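Kinesin-like protein (Caenorhabditis elegans, PDB 5X3E) is a kinesin-6 motor protein that probably couples ATP hydrolysis to work along microtubules. Local coordinates at residues E37-L42 and R406-V411; N155-C160 and V315-D320; D211-S216 and M305-Y310. All coordinates share one frame; numbering follows the deposited sequence.

The three contacts form a nested set, a good example of how distant parts of a chain close one domain. Starting at the N terminus, strand 37-42 pairs with 406-411, so contact 1 closes nearly the whole kinesin motor domain into one loop within its central sheet. Inside that loop, contact 2 brings 155-160 to 315-320, joining the loop after helix 141-152 to the loop before strand 325-333, and inside it in turn contact 3 pairs 211-216 with 305-310 at the ends of two long antiparallel strands. None of the loops cross. Contacts 2 and 3 touch, their centres about 7 Å apart, whereas contact 1 lies beyond the chain's centre, its own centre about 38 and 36 Å from theirs.

Contact 1 of 3, residues E37-L42 and R406-V411; sequences EVVCRL and RMVICV
Strands 37-42 and 406-411 run parallel and in continuous register, from Glu37 beside Arg406 to Leu42 beside Val411. Five backbone hydrogen bonds join them, the straightest running from Val39 N to Met407 O (2.8 Å, 169°) nearly along the C=O axis. Beyond this ladder, Arg406 makes the polar side-chain contact, lying alongside Glu37. Its CB and CG, with CG anti to the backbone N (chi1 174°), pass beside the carbonyl of Glu37, CG lying 3.8 Å from Glu37 O. CD comes next to the carboxylate, and the bend at chi3 (-61°) turns NE onto it: in a salt bridge, NE donates to Glu37 OE2 at 2.7 Å, in the guanidinium plane and on the anti lone pair of that oxygen. NH2 adds a weak bond to the same OE2 at 3.0 Å and a salt bridge to Asp103; NH1 is taken by Thr100 O, and Glu37 OE1 forms a salt bridge with Arg99. On the face of Val38, Met407, Cys40 and Ile409 the contacts are apolar: Val38 and Ile409 cross obliquely, CG1 to CG1 at 3.6 Å, and Val411 CG2 touches both Cys40 SG (3.5 Å) and Leu42 CD2 (3.4 Å). Helices 350-375 and 418-424 pack here, and helix 93-109 on the Arg406 face, where Val39 also meets Val408, as in P-loop NTPases. The chemistry implies a largely buried seam whose charges, balanced by helix 93-109, are probably kept ionised.

Contact 2 of 3, residues N155-C160 and V315-D320; sequences NRVEKC and VYPTMD. With SO4 (sulfate ion), chain F.
Neither segment is regular, and the two backbones merely pass each other, nearest at Asn155 and Val315 (CA to CA 6.3 Å), with no hydrogen bond between them and with Asn155 in the left-handed region. Val157 and Val315 carry the packing. From Val157, CG1 stands anti to the carbonyl carbon (chi1 -80°) and points at the opposite loop, meeting Val315 O at 3.1 Å; the same CG1 is also 4.1 Å from Val315 CG1 and, more loosely, near Pro317 CD. Val315 CG1, anti to its backbone N, also meets Asn155 CB at 3.7 Å, the two side chains crossing at about a right angle. The amide end of Asn155 is turned to Met213 O, which its ND2 hydrogen-bonds. Further on, Lys159 N gives a nearly straight hydrogen bond (173°) to O4 of a sulfate, probably from the crystallisation liquor. The extended Lys159 chain runs alongside this ion, with CD 3.2 Å from sulfate O3, while NZ forms a salt bridge with Glu269. Val214 of strand 213-225 touches Asn155, Val157, Val315 and Pro317, and Phe162 of strand 162-165 touches Val157 and Pro317. Cys160 and Tyr316 lean on helix 175-187, so the two loops meet between the start of strand 213-225, the short strand and that helix.

Contact 3 of 3, residues D211-S216 and M305-Y310; sequences DDMVCS and MAPRAY
Ala306 O is gripped twice from the facing strand: Val214 N donates a hydrogen bond of 2.7 Å, nearly straight (168° at the hydrogen) and nearly along the C=O axis, and Met213 CA adds a C-H contact at 3.4 Å. The return bond, Ala306 N to Val214 O, makes this a hydrogen-bonded antiparallel pair. One step further, Arg308 N reaches Asp212 O at 2.8 Å, almost straight although it lies above the carbonyl plane. A water extends the join, donating to Asp211 O and accepting from Arg308 NH1 at the edge of the guanidinium. Met213 and Met305 cross at about a right angle: two bends in the Met213 chain bring CE to 3.6 Å from Met305 CB, and Met305 CE turns back to Met213 CG at 3.5 Å. On the face shared by Cys215 and Met305, Cys215 CB meets Met305 CG at 3.8 Å. Val214 CG2 lies across the extended Arg308 chain, 3.5 Å from its CB. The alternation of hydrogen-bonded and non-hydrogen-bonded pairs is that of an antiparallel ladder, splaying at Met213 and Pro307, where the start of strand 213-225 meets the last part of strand 296-307 in the mixed sheet of the kinesin motor domain.

Contact 1 of 3, residues E37-L42 and R406-V411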
loop_
_atom_site.group_PDB
_atom_site.type_symbol
_atom_site.label_atom_id
_atom_site.label_comp_id
_atom_site.label_asym_id
_atom_site.label_seq_id
_atom_site.Cartn_x
_atom_site.Cartn_y
_atom_site.Cartn_z
ATOM N N GLU A 37 -6.025 -4.502 11.885
ATOM C CA GLU A 37 -5.014 -4.553 12.927
ATOM C C GLU A 37 -4.157 -3.300 12.846
ATOM O O GLU A 37 -3.839 -2.825 11.751
ATOM C CB GLU A 37 -4.134 -5.802 12.804
ATOM C CG GLU A 37 -3.230 -6.025 14.008
ATOM C CD GLU A 37 -2.186 -7.106 13.788
ATOM O OE1 GLU A 37 -1.795 -7.752 14.782
ATOM O OE2 GLU A 37 -1.771 -7.328 12.629
ATOM N N VAL A 38 -3.800 -2.763 14.006
ATOM C CA VAL A 38 -2.906 -1.618 14.101
ATOM C C VAL A 38 -1.681 -2.050 14.890
ATOM O O VAL A 38 -1.806 -2.548 16.016
ATOM C CB VAL A 38 -3.585 -0.410 14.766
ATOM C CG1 VAL A 38 -2.623 0.758 14.834
ATOM C CG2 VAL A 38 -4.832 -0.025 13.997
ATOM N N VAL A 39 -0.502 -1.865 14.299
ATOM C CA VAL A 39 0.754 -2.175 14.966
ATOM C C VAL A 39 1.582 -0.898 15.015
ATOM O O VAL A 39 1.338 0.065 14.283
ATOM C CB VAL A 39 1.543 -3.308 14.277
ATOM C CG1 VAL A 39 0.659 -4.531 14.074
ATOM C CG2 VAL A 39 2.141 -2.828 12.962
ATOM N N CYS A 40 2.558 -0.893 15.911
ATOM C CA CYS A 40 3.362 0.288 16.177
ATOM C C CYS A 40 4.837 -0.091 16.143
ATOM O O CYS A 40 5.218 -1.172 16.604
ATOM C CB CYS A 40 2.977 0.906 17.529
ATOM S SG CYS A 40 3.881 2.395 17.968
ATOM N N ARG A 41 5.663 0.795 15.585
ATOM C CA ARG A 41 7.093 0.538 15.435
ATOM C C ARG A 41 7.884 1.735 15.939
ATOM O O ARG A 41 7.745 2.842 15.407
ATOM C CB ARG A 41 7.471 0.238 13.984
ATOM C CG ARG A 41 8.955 -0.029 13.831
ATOM C CD ARG A 41 9.383 -0.148 12.387
ATOM N NE ARG A 41 10.657 -0.851 12.284
ATOM C CZ ARG A 41 11.323 -1.031 11.150
ATOM N NH1 ARG A 41 10.837 -0.551 10.013
ATOM N NH2 ARG A 41 12.474 -1.689 11.153
ATOM N N LEU A 42 8.732 1.499 16.941
ATOM C CA LEU A 42 9.599 2.543 17.470
ATOM C C LEU A 42 10.881 2.625 16.644
ATOM O O LEU A 42 11.491 1.598 16.324
ATOM C CB LEU A 42 9.957 2.247 18.931
ATOM C CG LEU A 42 8.871 1.903 19.956
ATOM C CD1 LEU A 42 9.419 2.046 21.377
ATOM C CD2 LEU A 42 7.608 2.705 19.772
ATOM N N ARG A 406 -4.176 -3.366 7.525
ATOM C CA ARG A 406 -3.207 -3.283 8.611
ATOM C C ARG A 406 -2.568 -1.903 8.595
ATOM O O ARG A 406 -2.072 -1.455 7.556
ATOM C CB ARG A 406 -2.124 -4.369 8.506
ATOM C CG ARG A 406 -1.017 -4.217 9.547
ATOM C CD ARG A 406 -0.156 -5.475 9.719
ATOM N NE ARG A 406 -0.923 -6.635 10.173
ATOM C CZ ARG A 406 -1.145 -7.721 9.438
ATOM N NH1 ARG A 406 -0.647 -7.809 8.211
ATOM N NH2 ARG A 406 -1.856 -8.726 9.931
ATOM N N MET A 407 -2.554 -1.247 9.750
ATOM C CA MET A 407 -1.934 0.060 9.892
ATOM C C MET A 407 -0.684 -0.060 10.754
ATOM O O MET A 407 -0.710 -0.683 11.824
ATOM C CB MET A 407 -2.909 1.070 10.504
ATOM C CG MET A 407 -2.301 2.449 10.708
ATOM S SD MET A 407 -3.488 3.782 10.446
ATOM C CE MET A 407 -4.987 2.990 11.019
ATOM N N VAL A 408 0.406 0.520 10.271
ATOM C CA VAL A 408 1.684 0.531 10.970
ATOM C C VAL A 408 1.924 1.953 11.459
ATOM O O VAL A 408 2.228 2.850 10.662
ATOM C CB VAL A 408 2.829 0.053 10.069
ATOM C CG1 VAL A 408 4.142 0.102 10.824
ATOM C CG2 VAL A 408 2.544 -1.347 9.556
ATOM N N ILE A 409 1.765 2.168 12.761
ATOM C CA ILE A 409 2.012 3.467 13.375
ATOM C C ILE A 409 3.495 3.560 13.706
ATOM O O ILE A 409 3.987 2.867 14.597
ATOM C CB ILE A 409 1.156 3.671 14.631
ATOM C CG1 ILE A 409 -0.322 3.481 14.307
ATOM C CG2 ILE A 409 1.392 5.055 15.215
ATOM C CD1 ILE A 409 -0.849 4.482 13.325
ATOM N N CYS A 410 4.211 4.417 12.986
ATOM C CA CYS A 410 5.610 4.693 13.281
ATOM C C CYS A 410 5.687 5.886 14.227
ATOM O O CYS A 410 5.093 6.935 13.955
ATOM C CB CYS A 410 6.377 4.982 11.989
ATOM S SG CYS A 410 6.423 3.581 10.831
ATOM N N VAL A 411 6.426 5.740 15.324
ATOM C CA VAL A 411 6.538 6.804 16.318
ATOM C C VAL A 411 7.994 6.958 16.735
ATOM O O VAL A 411 8.738 5.976 16.817
ATOM C CB VAL A 411 5.649 6.553 17.553
ATOM C CG1 VAL A 411 4.171 6.691 17.203
ATOM C CG2 VAL A 411 5.929 5.197 18.132
#

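Contact 2 of 3, residues N155-C160 and V315-D320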
loop_
_atom_site.group_PDB
_atom_site.type_symbol
_atom_site.label_atom_id
_atom_site.label_comp_id
_atom_site.label_asym_id
_atom_site.label_seq_id
_atom_site.Cartn_x
_atom_site.Cartn_y
_atom_site.Cartn_z
ATOM N N ASN A 155 2.912 -19.747 -13.119
ATOM C CA ASN A 155 2.180 -19.536 -14.368
ATOM C C ASN A 155 2.101 -18.052 -14.716
ATOM O O ASN A 155 1.085 -17.564 -15.215
ATOM C CB ASN A 155 0.779 -20.144 -14.300
ATOM C CG ASN A 155 0.801 -21.641 -14.076
ATOM O OD1 ASN A 155 1.817 -22.299 -14.299
ATOM N ND2 ASN A 155 -0.333 -22.192 -13.653
ATOM N N ARG A 156 3.179 -17.325 -14.444
ATOM C CA ARG A 156 3.266 -15.932 -14.862
ATOM C C ARG A 156 3.479 -15.895 -16.372
ATOM O O ARG A 156 4.439 -16.481 -16.878
ATOM C CB ARG A 156 4.426 -15.233 -14.158
ATOM C CG ARG A 156 4.257 -13.734 -14.007
ATOM C CD ARG A 156 5.588 -13.050 -13.758
ATOM N NE ARG A 156 6.349 -13.003 -15.000
ATOM C CZ ARG A 156 7.423 -13.730 -15.274
ATOM N NH1 ARG A 156 7.912 -14.586 -14.385
ATOM N NH2 ARG A 156 8.010 -13.591 -16.454
ATOM N N VAL A 157 2.590 -15.231 -17.098
ATOM C CA VAL A 157 2.713 -15.221 -18.552
ATOM C C VAL A 157 3.552 -14.057 -19.052
ATOM O O VAL A 157 3.868 -13.127 -18.304
ATOM C CB VAL A 157 1.340 -15.199 -19.242
ATOM C CG1 VAL A 157 0.787 -16.558 -19.257
ATOM C CG2 VAL A 157 0.389 -14.249 -18.522
ATOM N N GLU A 158 3.896 -14.100 -20.334
ATOM C CA GLU A 158 4.580 -12.992 -20.966
ATOM C C GLU A 158 3.659 -11.777 -21.021
ATOM O O GLU A 158 2.440 -11.859 -20.795
ATOM C CB GLU A 158 5.013 -13.368 -22.379
ATOM C CG GLU A 158 5.891 -14.609 -22.446
ATOM C CD GLU A 158 6.021 -15.163 -23.856
ATOM O OE1 GLU A 158 5.053 -15.062 -24.648
ATOM O OE2 GLU A 158 7.108 -15.683 -24.171
ATOM N N LYS A 159 4.262 -10.637 -21.340
ATOM C CA LYS A 159 3.547 -9.376 -21.360
ATOM C C LYS A 159 2.589 -9.309 -22.543
ATOM O O LYS A 159 2.705 -10.055 -23.522
ATOM C CB LYS A 159 4.539 -8.214 -21.441
ATOM C CG LYS A 159 5.387 -8.024 -20.197
ATOM C CD LYS A 159 6.286 -6.818 -20.382
ATOM C CE LYS A 159 7.129 -6.530 -19.159
ATOM N NZ LYS A 159 7.990 -5.335 -19.379
ATOM N N CYS A 160 1.615 -8.408 -22.419
ATOM C CA CYS A 160 0.663 -8.047 -23.462
ATOM C C CYS A 160 -0.320 -9.158 -23.797
ATOM O O CYS A 160 -1.044 -9.051 -24.795
ATOM C CB CYS A 160 1.379 -7.574 -24.733
ATOM S SG CYS A 160 2.684 -6.361 -24.398
ATOM N N VAL A 315 1.858 -21.816 -21.455
ATOM C CA VAL A 315 1.159 -21.301 -20.288
ATOM C C VAL A 315 0.337 -20.114 -20.763
ATOM O O VAL A 315 0.886 -19.054 -21.075
ATOM C CB VAL A 315 2.138 -20.900 -19.179
ATOM C CG1 VAL A 315 1.376 -20.410 -17.957
ATOM C CG2 VAL A 315 3.038 -22.065 -18.838
ATOM N N TYR A 316 -0.975 -20.296 -20.860
ATOM C CA TYR A 316 -1.829 -19.288 -21.464
ATOM C C TYR A 316 -3.192 -19.323 -20.798
ATOM O O TYR A 316 -3.654 -20.397 -20.393
ATOM C CB TYR A 316 -1.963 -19.513 -22.976
ATOM C CG TYR A 316 -2.083 -18.230 -23.752
ATOM C CD1 TYR A 316 -0.954 -17.490 -24.076
ATOM C CD2 TYR A 316 -3.323 -17.757 -24.165
ATOM C CE1 TYR A 316 -1.055 -16.311 -24.781
ATOM C CE2 TYR A 316 -3.433 -16.574 -24.873
ATOM C CZ TYR A 316 -2.292 -15.859 -25.176
ATOM O OH TYR A 316 -2.377 -14.683 -25.872
ATOM N N PRO A 317 -3.857 -18.180 -20.669
ATOM C CA PRO A 317 -5.211 -18.169 -20.111
ATOM C C PRO A 317 -6.245 -18.594 -21.143
ATOM O O PRO A 317 -6.015 -18.554 -22.353
ATOM C CB PRO A 317 -5.413 -16.701 -19.721
ATOM C CG PRO A 317 -4.589 -15.957 -20.721
ATOM C CD PRO A 317 -3.361 -16.815 -20.924
ATOM N N THR A 318 -7.404 -19.001 -20.634
ATOM C CA THR A 318 -8.571 -19.133 -21.492
ATOM C C THR A 318 -8.956 -17.753 -22.019
ATOM O O THR A 318 -8.797 -16.738 -21.333
ATOM C CB THR A 318 -9.738 -19.752 -20.721
ATOM O OG1 THR A 318 -10.015 -18.968 -19.555
ATOM C CG2 THR A 318 -9.387 -21.169 -20.287
ATOM N N MET A 319 -9.478 -17.714 -23.245
ATOM C CA MET A 319 -9.682 -16.428 -23.903
ATOM C C MET A 319 -10.806 -15.611 -23.280
ATOM O O MET A 319 -10.852 -14.393 -23.487
ATOM C CB MET A 319 -9.964 -16.644 -25.390
ATOM C CG MET A 319 -8.790 -17.233 -26.160
ATOM S SD MET A 319 -7.312 -16.205 -26.041
ATOM C CE MET A 319 -7.920 -14.676 -26.753
ATOM N N ASP A 320 -11.680 -16.230 -22.491
ATOM C CA ASP A 320 -12.838 -15.545 -21.917
ATOM C C ASP A 320 -12.382 -14.589 -20.818
ATOM O O ASP A 320 -12.082 -15.005 -19.697
ATOM C CB ASP A 320 -13.838 -16.567 -21.387
ATOM C CG ASP A 320 -15.096 -15.925 -20.824
ATOM O OD1 ASP A 320 -15.912 -16.656 -20.221
ATOM O OD2 ASP A 320 -15.270 -14.697 -20.984
HETATM S S SO4 F . 7.990 -10.586 -21.307
HETATM O O1 SO4 F . 8.823 -11.129 -22.372
HETATM O O2 SO4 F . 8.156 -11.371 -20.089
HETATM O O3 SO4 F . 8.388 -9.201 -21.064
HETATM O O4 SO4 F . 6.595 -10.646 -21.726
#

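Contact 3 of 3, residues D211-S216 and M305-Y310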
loop_
_atom_site.group_PDB
_atom_site.type_symbol
_atom_site.label_atom_id
_atom_site.label_comp_id
_atom_site.label_asym_id
_atom_site.label_seq_id
_atom_site.Cartn_x
_atom_site.Cartn_y
_atom_site.Cartn_z
ATOM N N ASP A 211 -2.547 -23.027 -8.925
ATOM C CA ASP A 211 -1.885 -23.448 -10.159
ATOM C C ASP A 211 -2.848 -23.668 -11.318
ATOM O O ASP A 211 -2.393 -23.777 -12.461
ATOM C CB ASP A 211 -1.090 -24.738 -9.922
ATOM C CG ASP A 211 0.178 -24.512 -9.121
ATOM O OD1 ASP A 211 0.651 -23.364 -9.061
ATOM O OD2 ASP A 211 0.702 -25.487 -8.540
ATOM N N ASP A 212 -4.156 -23.691 -11.068
ATOM C CA ASP A 212 -5.127 -23.706 -12.158
ATOM C C ASP A 212 -5.340 -22.328 -12.758
ATOM O O ASP A 212 -6.120 -22.188 -13.704
ATOM C CB ASP A 212 -6.460 -24.289 -11.679
ATOM C CG ASP A 212 -6.435 -25.803 -11.605
ATOM O OD1 ASP A 212 -5.859 -26.431 -12.521
ATOM O OD2 ASP A 212 -6.975 -26.365 -10.633
ATOM N N MET A 213 -4.660 -21.319 -12.231
ATOM C CA MET A 213 -4.739 -19.964 -12.732
ATOM C C MET A 213 -3.430 -19.551 -13.382
ATOM O O MET A 213 -2.338 -19.957 -12.976
ATOM C CB MET A 213 -5.091 -18.981 -11.611
ATOM C CG MET A 213 -6.456 -19.235 -10.999
ATOM S SD MET A 213 -7.800 -18.728 -12.091
ATOM C CE MET A 213 -8.290 -17.189 -11.339
ATOM N N VAL A 214 -3.573 -18.766 -14.397
ATOM C CA VAL A 214 -2.485 -18.054 -15.039
ATOM C C VAL A 214 -2.523 -16.615 -14.546
ATOM O O VAL A 214 -3.589 -16.098 -14.197
ATOM C CB VAL A 214 -2.635 -18.162 -16.564
ATOM C CG1 VAL A 214 -1.691 -17.275 -17.216
ATOM C CG2 VAL A 214 -2.302 -19.567 -16.985
ATOM N N CYS A 215 -1.369 -15.950 -14.500
ATOM C CA CYS A 215 -1.351 -14.634 -13.878
ATOM C C CYS A 215 -0.362 -13.692 -14.554
ATOM O O CYS A 215 0.522 -14.099 -15.313
ATOM C CB CYS A 215 -1.014 -14.734 -12.390
ATOM S SG CYS A 215 0.726 -15.139 -12.084
ATOM N N SER A 216 -0.522 -12.411 -14.222
ATOM C CA SER A 216 0.391 -11.340 -14.589
ATOM C C SER A 216 0.277 -10.257 -13.525
ATOM O O SER A 216 -0.767 -10.111 -12.882
ATOM C CB SER A 216 0.077 -10.761 -15.976
ATOM O OG SER A 216 1.009 -9.748 -16.310
ATOM N N MET A 305 -5.417 -12.571 -12.650
ATOM C CA MET A 305 -5.457 -14.014 -12.841
ATOM C C MET A 305 -6.573 -14.408 -13.803
ATOM O O MET A 305 -7.575 -13.701 -13.938
ATOM C CB MET A 305 -5.647 -14.742 -11.499
ATOM C CG MET A 305 -4.406 -14.731 -10.617
ATOM S SD MET A 305 -4.734 -15.005 -8.865
ATOM C CE MET A 305 -5.648 -16.526 -8.944
ATOM N N ALA A 306 -6.381 -15.534 -14.486
ATOM C CA ALA A 306 -7.404 -16.112 -15.349
ATOM C C ALA A 306 -7.186 -17.616 -15.414
ATOM O O ALA A 306 -6.046 -18.079 -15.286
ATOM C CB ALA A 306 -7.379 -15.515 -16.764
ATOM N N PRO A 307 -8.249 -18.397 -15.603
ATOM C CA PRO A 307 -8.105 -19.857 -15.656
ATOM C C PRO A 307 -7.133 -20.296 -16.742
ATOM O O PRO A 307 -7.199 -19.832 -17.883
ATOM C CB PRO A 307 -9.530 -20.338 -15.955
ATOM C CG PRO A 307 -10.404 -19.265 -15.422
ATOM C CD PRO A 307 -9.659 -17.976 -15.611
ATOM N N ARG A 308 -6.230 -21.203 -16.375
ATOM C CA ARG A 308 -5.255 -21.706 -17.330
ATOM C C ARG A 308 -5.935 -22.544 -18.401
ATOM O O ARG A 308 -6.837 -23.336 -18.117
ATOM C CB ARG A 308 -4.183 -22.540 -16.632
ATOM C CG ARG A 308 -3.119 -22.997 -17.605
ATOM C CD ARG A 308 -1.986 -23.764 -16.971
ATOM N NE ARG A 308 -1.029 -24.175 -17.994
ATOM C CZ ARG A 308 0.008 -24.973 -17.774
ATOM N NH1 ARG A 308 0.227 -25.454 -16.557
ATOM N NH2 ARG A 308 0.822 -25.289 -18.772
ATOM N N ALA A 309 -5.498 -22.363 -19.644
ATOM C CA ALA A 309 -6.071 -23.096 -20.761
ATOM C C ALA A 309 -5.461 -24.489 -20.862
ATOM O O ALA A 309 -4.251 -24.670 -20.705
ATOM C CB ALA A 309 -5.853 -22.333 -22.066
ATOM N N TYR A 310 -6.312 -25.476 -21.102
ATOM C CA TYR A 310 -5.852 -26.832 -21.340
ATOM C C TYR A 310 -5.488 -27.010 -22.816
ATOM O O TYR A 310 -5.691 -26.119 -23.645
ATOM C CB TYR A 310 -6.921 -27.838 -20.915
ATOM C CG TYR A 310 -7.164 -27.874 -19.418
ATOM C CD1 TYR A 310 -6.346 -28.618 -18.578
ATOM C CD2 TYR A 310 -8.214 -27.158 -18.845
ATOM C CE1 TYR A 310 -6.562 -28.655 -17.210
ATOM C CE2 TYR A 310 -8.439 -27.187 -17.477
ATOM C CZ TYR A 310 -7.608 -27.938 -16.663
ATOM O OH TYR A 310 -7.819 -27.974 -15.299
HETATM O O HOH W 1 -0.596 -25.186 -14.164
#